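Local atomic coordinates of designed helical repeat protein (Synthetic construct, PDB entry 5CWF), a protein that has no known natural function but was designed computationally to fold into an array of repeated helices, and binds calcium ions in its crystal. Residues Leu62-Asn67 and Leu108-Asn113. Sequence-based numbering, arbitrary orientation.
Sequences LLAAKN and LAAKNN. With CA (calcium ion), chain L.
Two helices of the repeat array, 48-67 and 93-111, meet here at their C-terminal ends. The tight part is built on alanine. The CA atoms of Ala64 and Ala110 are 4.8 Å apart, a spacing that small side chains allow. Ala110 CB sits 3.7 Å from the backbone N of Ala64 and also touches the CB atoms of Ala64 and Leu63. Both alanines are buried and touch Ile76 of helix 70-89. The other side is more open: Lys111 is exposed, and Leu63 partly so. Leu63 and Lys111 run side by side in the same direction, and Leu63 CD1 rests 4.0 Å from both CB and CE of Lys111, whose chain is bent at chi3.

Asn67 carries the polar part. Its CG lies anti to its own carbonyl carbon (chi1 -71°). Asn67 ND2 reaches across to Ala110 O at 2.9 Å. The bond is nearly straight (176°) and lies in both the amide plane and the carbonyl plane. ND2 also donates to a water that bridges to Lys111 O. An alanine in place of Asn67 would lose both bonds and would probably leave the two helix ends less firmly joined. The amide of Asn113 stacks loosely on that of Asn67, their planes 27° apart. Asn113 OD1 binds calcium at 2.4 Å, and Asn67 O binds the same ion at 2.2 Å, with a water as a further ligand. Asn67 O and Asn113 OD1 lie 3.3 Å apart without a hydrogen bond; the cation probably offsets their repulsion and ties the two helix ends together.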
loop_
_atom_site.group_PDB
_atom_site.type_symbol
_atom_site.label_atom_id
_atom_site.label_comp_id
_atom_site.label_asym_id
_atom_site.label_seq_id
_atom_site.Cartn_x
_atom_site.Cartn_y
_atom_site.Cartn_z
ATOM N N LEU A 62 -8.339 -3.748 4.562
ATOM C CA LEU A 62 -9.453 -4.187 5.394
ATOM C C LEU A 62 -9.705 -3.199 6.533
ATOM O O LEU A 62 -10.850 -2.834 6.805
ATOM C CB LEU A 62 -9.167 -5.585 5.944
ATOM C CG LEU A 62 -10.326 -6.282 6.644
ATOM C CD1 LEU A 62 -11.378 -6.667 5.595
ATOM C CD2 LEU A 62 -9.842 -7.492 7.428
ATOM N N LEU A 63 -8.628 -2.748 7.182
ATOM C CA LEU A 63 -8.768 -1.794 8.272
ATOM C C LEU A 63 -9.214 -0.423 7.792
ATOM O O LEU A 63 -9.998 0.250 8.478
ATOM C CB LEU A 63 -7.456 -1.636 9.046
ATOM C CG LEU A 63 -7.054 -2.785 9.949
ATOM C CD1 LEU A 63 -5.681 -2.497 10.526
ATOM C CD2 LEU A 63 -8.078 -3.021 11.048
ATOM N N ALA A 64 -8.726 -0.012 6.625
ATOM C CA ALA A 64 -9.116 1.274 6.071
ATOM C C ALA A 64 -10.585 1.249 5.686
ATOM O O ALA A 64 -11.312 2.221 5.897
ATOM C CB ALA A 64 -8.267 1.630 4.887
ATOM N N ALA A 65 -11.045 0.124 5.153
ATOM C CA ALA A 65 -12.455 0.044 4.777
ATOM C C ALA A 65 -13.321 0.173 6.033
ATOM O O ALA A 65 -14.409 0.738 5.995
ATOM C CB ALA A 65 -12.757 -1.248 4.070
ATOM N N LYS A 66 -12.806 -0.313 7.151
ATOM C CA LYS A 66 -13.556 -0.279 8.400
ATOM C C LYS A 66 -13.408 1.042 9.144
ATOM O O LYS A 66 -14.369 1.529 9.737
ATOM C CB LYS A 66 -13.070 -1.425 9.288
ATOM C CG LYS A 66 -13.727 -1.533 10.648
ATOM C CD LYS A 66 -13.345 -2.848 11.312
ATOM C CE LYS A 66 -13.189 -2.699 12.821
ATOM N NZ LYS A 66 -11.920 -2.001 13.207
ATOM N N ASN A 67 -12.211 1.618 9.113
ATOM C CA ASN A 67 -11.897 2.772 9.944
ATOM C C ASN A 67 -12.060 4.120 9.266
ATOM O O ASN A 67 -12.429 5.094 9.911
ATOM C CB ASN A 67 -10.462 2.666 10.482
ATOM C CG ASN A 67 -10.312 1.577 11.535
ATOM O OD1 ASN A 67 -11.295 1.110 12.099
ATOM N ND2 ASN A 67 -9.075 1.188 11.822
ATOM N N LEU A 108 -0.375 0.808 9.472
ATOM C CA LEU A 108 -0.385 1.571 10.708
ATOM C C LEU A 108 -1.282 2.806 10.559
ATOM O O LEU A 108 -2.054 3.133 11.465
ATOM C CB LEU A 108 1.043 1.958 11.093
ATOM C CG LEU A 108 1.237 2.620 12.453
ATOM C CD1 LEU A 108 0.684 1.739 13.548
ATOM C CD2 LEU A 108 2.710 2.886 12.681
ATOM N N ALA A 109 -1.198 3.482 9.414
ATOM C CA ALA A 109 -2.046 4.639 9.174
ATOM C C ALA A 109 -3.524 4.239 9.205
ATOM O O ALA A 109 -4.357 4.926 9.822
ATOM C CB ALA A 109 -1.693 5.285 7.868
ATOM N N ALA A 110 -3.857 3.125 8.559
ATOM C CA ALA A 110 -5.253 2.648 8.575
ATOM C C ALA A 110 -5.699 2.249 9.985
ATOM O O ALA A 110 -6.895 2.315 10.311
ATOM C CB ALA A 110 -5.423 1.452 7.629
ATOM N N LYS A 111 -4.747 1.828 10.811
ATOM C CA LYS A 111 -5.049 1.351 12.160
ATOM C C LYS A 111 -5.186 2.495 13.161
ATOM O O LYS A 111 -5.907 2.384 14.163
ATOM C CB LYS A 111 -3.937 0.381 12.614
ATOM C CG LYS A 111 -4.151 -0.300 13.950
ATOM C CD LYS A 111 -2.994 -1.244 14.300
ATOM C CE LYS A 111 -2.859 -2.401 13.307
ATOM N NZ LYS A 111 -1.787 -3.370 13.697
ATOM N N ASN A 112 -4.547 3.616 12.860
ATOM C CA ASN A 112 -4.538 4.746 13.780
ATOM C C ASN A 112 -5.806 5.597 13.701
ATOM O O ASN A 112 -5.953 6.559 14.451
ATOM C CB ASN A 112 -3.296 5.602 13.532
ATOM C CG ASN A 112 -2.037 5.000 14.155
ATOM O OD1 ASN A 112 -2.106 4.057 14.948
ATOM N ND2 ASN A 112 -0.882 5.533 13.782
ATOM N N ASN A 113 -6.712 5.266 12.781
ATOM C CA ASN A 113 -7.999 5.959 12.705
ATOM C C ASN A 113 -7.961 7.482 12.437
ATOM O O ASN A 113 -8.860 8.202 12.883
ATOM C CB ASN A 113 -8.798 5.717 13.994
ATOM C CG ASN A 113 -10.179 5.122 13.721
ATOM O OD1 ASN A 113 -10.898 5.570 12.821
ATOM N ND2 ASN A 113 -10.590 4.173 14.565
HETATM CA CA CA L . -12.809 6.468 11.648
HETATM O O HOH W 1 -8.011 0.272 14.459
HETATM O O HOH W 2 -13.777 4.825 12.954
#